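Local coordinates for protein Non-ribosomal peptide synthetase (Methanobrevibacter ruminantium, PDB 6VTJ) that probably carries a peptide on a phosphopantetheine arm and releases it by reduction of the thioester, as in reductase domains of non-ribosomal peptide synthetases, at residues Ile366-Lys371 and Leu465-Pro470; Lys360-Gln365 and His387-His392. All coordinates share one frame; numbering follows the deposited sequence.

Contact 1 of 2, residues Ile366-Lys371 and Leu465-Pro470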
loop_
_atom_site.group_PDB
_atom_site.type_symbol
_atom_site.label_atom_id
_atom_site.label_comp_id
_atom_site.label_asym_id
_atom_site.label_seq_id
_atom_site.Cartn_x
_atom_site.Cartn_y
_atom_site.Cartn_z
ATOM N N ILE A 366 10.143 5.502 -6.838
ATOM C CA ILE A 366 10.566 4.915 -5.560
ATOM C C ILE A 366 11.883 5.510 -5.058
ATOM O O ILE A 366 12.102 5.614 -3.832
ATOM C CB ILE A 366 10.642 3.378 -5.687
ATOM C CG1 ILE A 366 10.709 2.699 -4.318
ATOM C CG2 ILE A 366 11.859 2.979 -6.465
ATOM C CD1 ILE A 366 9.494 2.851 -3.456
ATOM N N ASP A 367 12.779 5.906 -5.970
ATOM C CA ASP A 367 14.029 6.505 -5.506
ATOM C C ASP A 367 13.769 7.888 -4.928
ATOM O O ASP A 367 14.358 8.268 -3.909
ATOM C CB ASP A 367 15.096 6.546 -6.627
ATOM C CG ASP A 367 14.553 6.954 -8.006
ATOM O OD1 ASP A 367 13.325 7.072 -8.211
ATOM O OD2 ASP A 367 15.387 7.134 -8.924
ATOM N N TYR A 368 12.817 8.617 -5.509
ATOM C CA TYR A 368 12.463 9.901 -4.935
ATOM C C TYR A 368 11.568 9.763 -3.705
ATOM O O TYR A 368 11.670 10.595 -2.797
ATOM C CB TYR A 368 11.852 10.789 -6.017
ATOM C CG TYR A 368 12.952 11.398 -6.850
ATOM C CD1 TYR A 368 13.609 10.646 -7.815
ATOM C CD2 TYR A 368 13.367 12.714 -6.645
ATOM C CE1 TYR A 368 14.625 11.187 -8.560
ATOM C CE2 TYR A 368 14.392 13.265 -7.390
ATOM C CZ TYR A 368 15.016 12.499 -8.340
ATOM O OH TYR A 368 16.034 13.042 -9.076
ATOM N N VAL A 369 10.734 8.711 -3.607
ATOM C CA VAL A 369 10.035 8.471 -2.345
ATOM C C VAL A 369 11.042 8.303 -1.221
ATOM O O VAL A 369 10.901 8.898 -0.145
ATOM C CB VAL A 369 9.111 7.245 -2.430
ATOM C CG1 VAL A 369 8.480 6.991 -1.072
ATOM C CG2 VAL A 369 8.031 7.461 -3.462
ATOM N N ALA A 370 12.082 7.494 -1.455
ATOM C CA ALA A 370 13.060 7.249 -0.390
ATOM C C ALA A 370 13.843 8.519 -0.034
ATOM O O ALA A 370 14.077 8.802 1.156
ATOM C CB ALA A 370 14.011 6.121 -0.801
ATOM N N LYS A 371 14.262 9.290 -1.044
ATOM C CA LYS A 371 14.889 10.583 -0.761
ATOM C C LYS A 371 13.981 11.476 0.079
ATOM O O LYS A 371 14.438 12.120 1.029
ATOM C CB LYS A 371 15.251 11.306 -2.057
ATOM C CG LYS A 371 16.369 10.676 -2.854
ATOM C CD LYS A 371 16.772 11.598 -3.984
ATOM C CE LYS A 371 17.429 10.848 -5.125
ATOM N NZ LYS A 371 17.842 11.811 -6.197
ATOM N N LEU A 465 13.379 22.088 1.708
ATOM C CA LEU A 465 14.457 21.165 2.029
ATOM C C LEU A 465 15.311 20.799 0.822
ATOM O O LEU A 465 16.234 19.991 0.957
ATOM C CB LEU A 465 13.878 19.889 2.662
ATOM C CG LEU A 465 13.263 20.116 4.039
ATOM C CD1 LEU A 465 12.506 18.850 4.552
ATOM C CD2 LEU A 465 14.336 20.585 5.054
ATOM N N GLY A 466 15.042 21.386 -0.340
ATOM C CA GLY A 466 15.821 21.121 -1.532
ATOM C C GLY A 466 15.289 20.026 -2.428
ATOM O O GLY A 466 16.011 19.579 -3.330
ATOM N N PHE A 467 14.043 19.601 -2.233
ATOM C CA PHE A 467 13.472 18.456 -2.935
ATOM C C PHE A 467 12.296 18.933 -3.779
ATOM O O PHE A 467 11.343 19.515 -3.245
ATOM C CB PHE A 467 13.034 17.385 -1.926
ATOM C CG PHE A 467 12.353 16.191 -2.541
ATOM C CD1 PHE A 467 11.079 16.290 -3.072
ATOM C CD2 PHE A 467 12.988 14.954 -2.558
ATOM C CE1 PHE A 467 10.460 15.193 -3.645
ATOM C CE2 PHE A 467 12.369 13.843 -3.134
ATOM C CZ PHE A 467 11.109 13.962 -3.677
ATOM N N ASP A 468 12.353 18.674 -5.085
ATOM C CA ASP A 468 11.209 18.817 -5.978
ATOM C C ASP A 468 10.933 17.461 -6.625
ATOM O O ASP A 468 11.859 16.674 -6.860
ATOM C CB ASP A 468 11.455 19.871 -7.077
ATOM C CG ASP A 468 11.231 21.307 -6.604
ATOM O OD1 ASP A 468 11.018 21.531 -5.414
ATOM O OD2 ASP A 468 11.252 22.237 -7.447
ATOM N N TRP A 469 9.647 17.177 -6.919
ATOM C CA TRP A 469 9.384 15.882 -7.558
ATOM C C TRP A 469 9.673 15.954 -9.061
ATOM O O TRP A 469 9.299 16.924 -9.717
ATOM C CB TRP A 469 7.935 15.451 -7.346
ATOM C CG TRP A 469 7.611 14.935 -5.952
ATOM C CD1 TRP A 469 7.109 15.662 -4.905
ATOM C CD2 TRP A 469 7.768 13.597 -5.471
ATOM N NE1 TRP A 469 6.944 14.852 -3.807
ATOM C CE2 TRP A 469 7.324 13.574 -4.139
ATOM C CE3 TRP A 469 8.224 12.405 -6.046
ATOM C CZ2 TRP A 469 7.337 12.407 -3.367
ATOM C CZ3 TRP A 469 8.241 11.246 -5.272
ATOM C CH2 TRP A 469 7.798 11.261 -3.951
ATOM N N PRO A 470 10.318 14.937 -9.643
ATOM C CA PRO A 470 10.492 14.928 -11.096
ATOM C C PRO A 470 9.203 14.542 -11.786
ATOM O O PRO A 470 8.477 13.653 -11.336
ATOM C CB PRO A 470 11.570 13.863 -11.326
ATOM C CG PRO A 470 11.467 12.958 -10.188
ATOM C CD PRO A 470 10.963 13.773 -9.002
#

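Contact 2 of 2, residues Lys360-Gln365 and His387-His392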
loop_
_atom_site.group_PDB
_atom_site.type_symbol
_atom_site.label_atom_id
_atom_site.label_comp_id
_atom_site.label_asym_id
_atom_site.label_seq_id
_atom_site.Cartn_x
_atom_site.Cartn_y
_atom_site.Cartn_z
ATOM N N LYS A 360 -6.784 10.697 -12.472
ATOM C CA LYS A 360 -5.447 11.199 -12.202
ATOM C C LYS A 360 -4.721 10.300 -11.216
ATOM O O LYS A 360 -5.335 9.654 -10.365
ATOM C CB LYS A 360 -5.489 12.606 -11.601
ATOM C CG LYS A 360 -6.374 13.612 -12.297
ATOM C CD LYS A 360 -5.730 14.171 -13.527
ATOM C CE LYS A 360 -6.466 15.424 -13.989
ATOM N NZ LYS A 360 -5.950 15.873 -15.310
ATOM N N VAL A 361 -3.393 10.290 -11.307
ATOM C CA VAL A 361 -2.597 9.543 -10.348
ATOM C C VAL A 361 -1.261 10.238 -10.157
ATOM O O VAL A 361 -0.739 10.886 -11.071
ATOM C CB VAL A 361 -2.399 8.078 -10.792
ATOM C CG1 VAL A 361 -1.276 7.981 -11.837
ATOM C CG2 VAL A 361 -2.093 7.232 -9.589
ATOM N N ASP A 362 -0.732 10.125 -8.939
ATOM C CA ASP A 362 0.676 10.376 -8.676
ATOM C C ASP A 362 1.507 9.191 -9.146
ATOM O O ASP A 362 1.120 8.030 -8.970
ATOM C CB ASP A 362 0.906 10.596 -7.184
ATOM C CG ASP A 362 0.649 9.334 -6.361
ATOM O OD1 ASP A 362 -0.525 8.899 -6.264
ATOM O OD2 ASP A 362 1.620 8.777 -5.813
ATOM N N MET A 363 2.632 9.482 -9.778
ATOM C CA MET A 363 3.642 8.464 -10.053
ATOM C C MET A 363 4.819 8.790 -9.139
ATOM O O MET A 363 5.721 9.557 -9.487
ATOM C CB MET A 363 4.016 8.426 -11.515
ATOM C CG MET A 363 2.793 8.259 -12.419
ATOM S SD MET A 363 2.147 6.581 -12.469
ATOM C CE MET A 363 3.444 5.745 -13.387
ATOM N N SER A 364 4.785 8.216 -7.944
ATOM C CA SER A 364 5.794 8.494 -6.924
ATOM C C SER A 364 6.967 7.548 -7.149
ATOM O O SER A 364 6.969 6.412 -6.672
ATOM C CB SER A 364 5.182 8.334 -5.539
ATOM O OG SER A 364 4.154 9.297 -5.331
ATOM N N GLN A 365 7.972 8.032 -7.890
ATOM C CA GLN A 365 9.138 7.224 -8.236
ATOM C C GLN A 365 9.896 6.814 -6.976
ATOM O O GLN A 365 10.271 7.667 -6.160
ATOM C CB GLN A 365 10.048 8.014 -9.179
ATOM C CG GLN A 365 9.326 8.572 -10.438
ATOM C CD GLN A 365 8.870 10.029 -10.289
ATOM O OE1 GLN A 365 8.774 10.557 -9.178
ATOM N NE2 GLN A 365 8.620 10.691 -11.420
ATOM N N HIS A 387 2.473 14.280 3.433
ATOM C CA HIS A 387 1.887 13.674 2.241
ATOM C C HIS A 387 2.974 13.613 1.170
ATOM O O HIS A 387 3.111 14.512 0.335
ATOM C CB HIS A 387 0.670 14.459 1.798
ATOM C CG HIS A 387 -0.482 14.329 2.747
ATOM N ND1 HIS A 387 -1.669 15.010 2.587
ATOM C CD2 HIS A 387 -0.626 13.579 3.865
ATOM C CE1 HIS A 387 -2.493 14.687 3.568
ATOM N NE2 HIS A 387 -1.883 13.822 4.358
ATOM N N CYS A 388 3.751 12.534 1.200
ATOM C CA CYS A 388 4.981 12.446 0.425
ATOM C C CYS A 388 4.683 11.678 -0.863
ATOM O O CYS A 388 4.878 10.466 -0.943
ATOM C CB CYS A 388 6.066 11.783 1.263
ATOM S SG CYS A 388 7.691 11.721 0.484
ATOM N N MET A 389 4.217 12.401 -1.878
ATOM C CA MET A 389 3.864 11.825 -3.161
ATOM C C MET A 389 4.067 12.863 -4.252
ATOM O O MET A 389 3.967 14.073 -4.013
ATOM C CB MET A 389 2.415 11.312 -3.179
ATOM C CG MET A 389 1.373 12.300 -2.665
ATOM S SD MET A 389 -0.162 11.447 -2.180
ATOM C CE MET A 389 -0.881 11.076 -3.784
ATOM N N ASN A 390 4.345 12.367 -5.459
ATOM C CA ASN A 390 4.598 13.204 -6.625
ATOM C C ASN A 390 3.423 14.129 -6.922
ATOM O O ASN A 390 2.337 13.665 -7.282
ATOM C CB ASN A 390 4.906 12.324 -7.829
ATOM C CG ASN A 390 5.609 13.083 -8.923
ATOM O OD1 ASN A 390 5.296 14.232 -9.168
ATOM N ND2 ASN A 390 6.578 12.448 -9.574
ATOM N N ASN A 391 3.616 15.435 -6.760
ATOM C CA ASN A 391 2.512 16.370 -6.909
ATOM C C ASN A 391 2.181 16.676 -8.368
ATOM O O ASN A 391 1.145 17.294 -8.632
ATOM C CB ASN A 391 2.799 17.669 -6.138
ATOM C CG ASN A 391 4.034 18.392 -6.635
ATOM O OD1 ASN A 391 5.136 17.854 -6.611
ATOM N ND2 ASN A 391 3.859 19.637 -7.041
ATOM N N HIS A 392 2.997 16.233 -9.319
ATOM C CA HIS A 392 2.691 16.424 -10.742
ATOM C C HIS A 392 1.876 15.230 -11.255
ATOM O O HIS A 392 2.386 14.316 -11.916
ATOM C CB HIS A 392 3.988 16.627 -11.525
ATOM C CG HIS A 392 4.848 17.717 -10.971
ATOM N ND1 HIS A 392 6.067 17.476 -10.366
ATOM C CD2 HIS A 392 4.649 19.055 -10.894
ATOM C CE1 HIS A 392 6.585 18.620 -9.955
ATOM N NE2 HIS A 392 5.744 19.592 -10.261
HETATM O O HOH W 1 3.047 12.065 -10.403
#

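Contact 1 of 2, residues Ile366-Lys371 and Leu465-Pro470
Tyr-368, on the first turn of helix 366-376, packs against Phe-467, Trp-469 and Pro-470 in an apolar helix-to-loop contact in the reductase part of the chain. The loop joins helix 456-464 to helix 474-485. Pro-470 lies over one face of the Tyr-368 ring. Pro-470 CG stands 3.8 Å from the centroid of the Tyr-368 ring and 3° off its normal, a CH-pi contact. Pro-470 CD comes closer at one side, 3.5 Å from Tyr-368 CD2. Phe-467 reaches the edge of the tyrosine ring, with its CE2 3.8 Å from Tyr-368 CD2. The two ring planes are 66° apart. Phe-467 CE2 also meets the backbone Tyr-368 O at 3.3 Å, near the plane of the phenylalanine ring. The loop starts at a Schellman motif that ends helix 456-464, with Gly-466 at positive phi. Beyond it, Phe-467 has CG anti to its backbone N (chi1 177°), and the rim of its ring meets Tyr-368 and Lys-371 CB. An alanine in place of Tyr-368 would probably leave Pro-470 without its aromatic partner and open a gap beside Phe-467. Trp-469 packs against the base of the tyrosine side chain, its CZ3 3.7 Å from Tyr-368 CB. Its CH2 meets Val-369 CG2 at 3.8 Å, with the methyl near the indole plane. Phe-467 CE1 lies over one face of that indole, toward the rim.

Contact 2 of 2, residues Lys360-Gln365 and His387-His392
Strand 360-365, next to strand 313-322 in the main sheet of the reductase part, meets the turn that follows strand 385-388. The two segments come closest at Ser-364 and Asn-390. Asn-390 N gives a nearly straight hydrogen bond to Ser-364 OG, 3.1 Å long with an angle of 165° at the hydrogen. Ser-364 OG in turn donates to Asp-362 OD2 at 2.6 Å, using the anti lone pair of the carboxylate. The serine hydroxyl thus links the backbone of 387-392 to an acid of 360-365. Asp-362 OD2 also accepts from Asn-320 N of strand 313-322, so two donors hold this oxygen. The Met-389 side chain crosses that of Asp-362 at about a right angle. Its methyl CE lies 3.3 Å from Asp-362 OD1.

The amide of Asn-390 reaches 360-365, with CG anti to the backbone N (chi1 -161°). Asn-390 ND2 and Gln-365 NE2 both donate to Pro-470 O, which probably explains why these two donors lie 3.3 Å apart. Asn-390 ND2 makes two weak additional hydrogen bonds, to Gln-365 OE1 at 2.9 Å and to Met-363 O at 3.0 Å. The amide planes of Asn-390 and Gln-365 are 45° apart. Gln-365 takes the N-cap position of helix 366-376. A water accepts from Met-363 N and donates to His-392 O, adding a water-mediated link between the two backbones. On the other side of its amide, Asn-390 OD1 accepts from His-392 N at 3.1 Å. This closes an Asx turn, here at the exit of a strand in the Rossmann-type sheet expected of the Male sterility family.

Contacts 1 and 2 adjoin, with centres 10 Å apart, and their segments alternate along the chain. Strand 360-365 runs directly into helix 366-376, so 360-365 and 366-371 are continuous. Pro-470 O joins 465-470 to both 360-365 and 387-392. It probably accepts from Asn-390 ND2 at 2.9 Å and from Gln-365 NE2 at 3.0 Å. Trp-469 also packs on the turn, with its NE1 3.1 Å from Met-389 O. The bound 4'-phosphopantetheine is about 11 Å from the side chain of Asp-362 and about 13 Å from that of Val-369. Neither contact includes a residue lining its pocket.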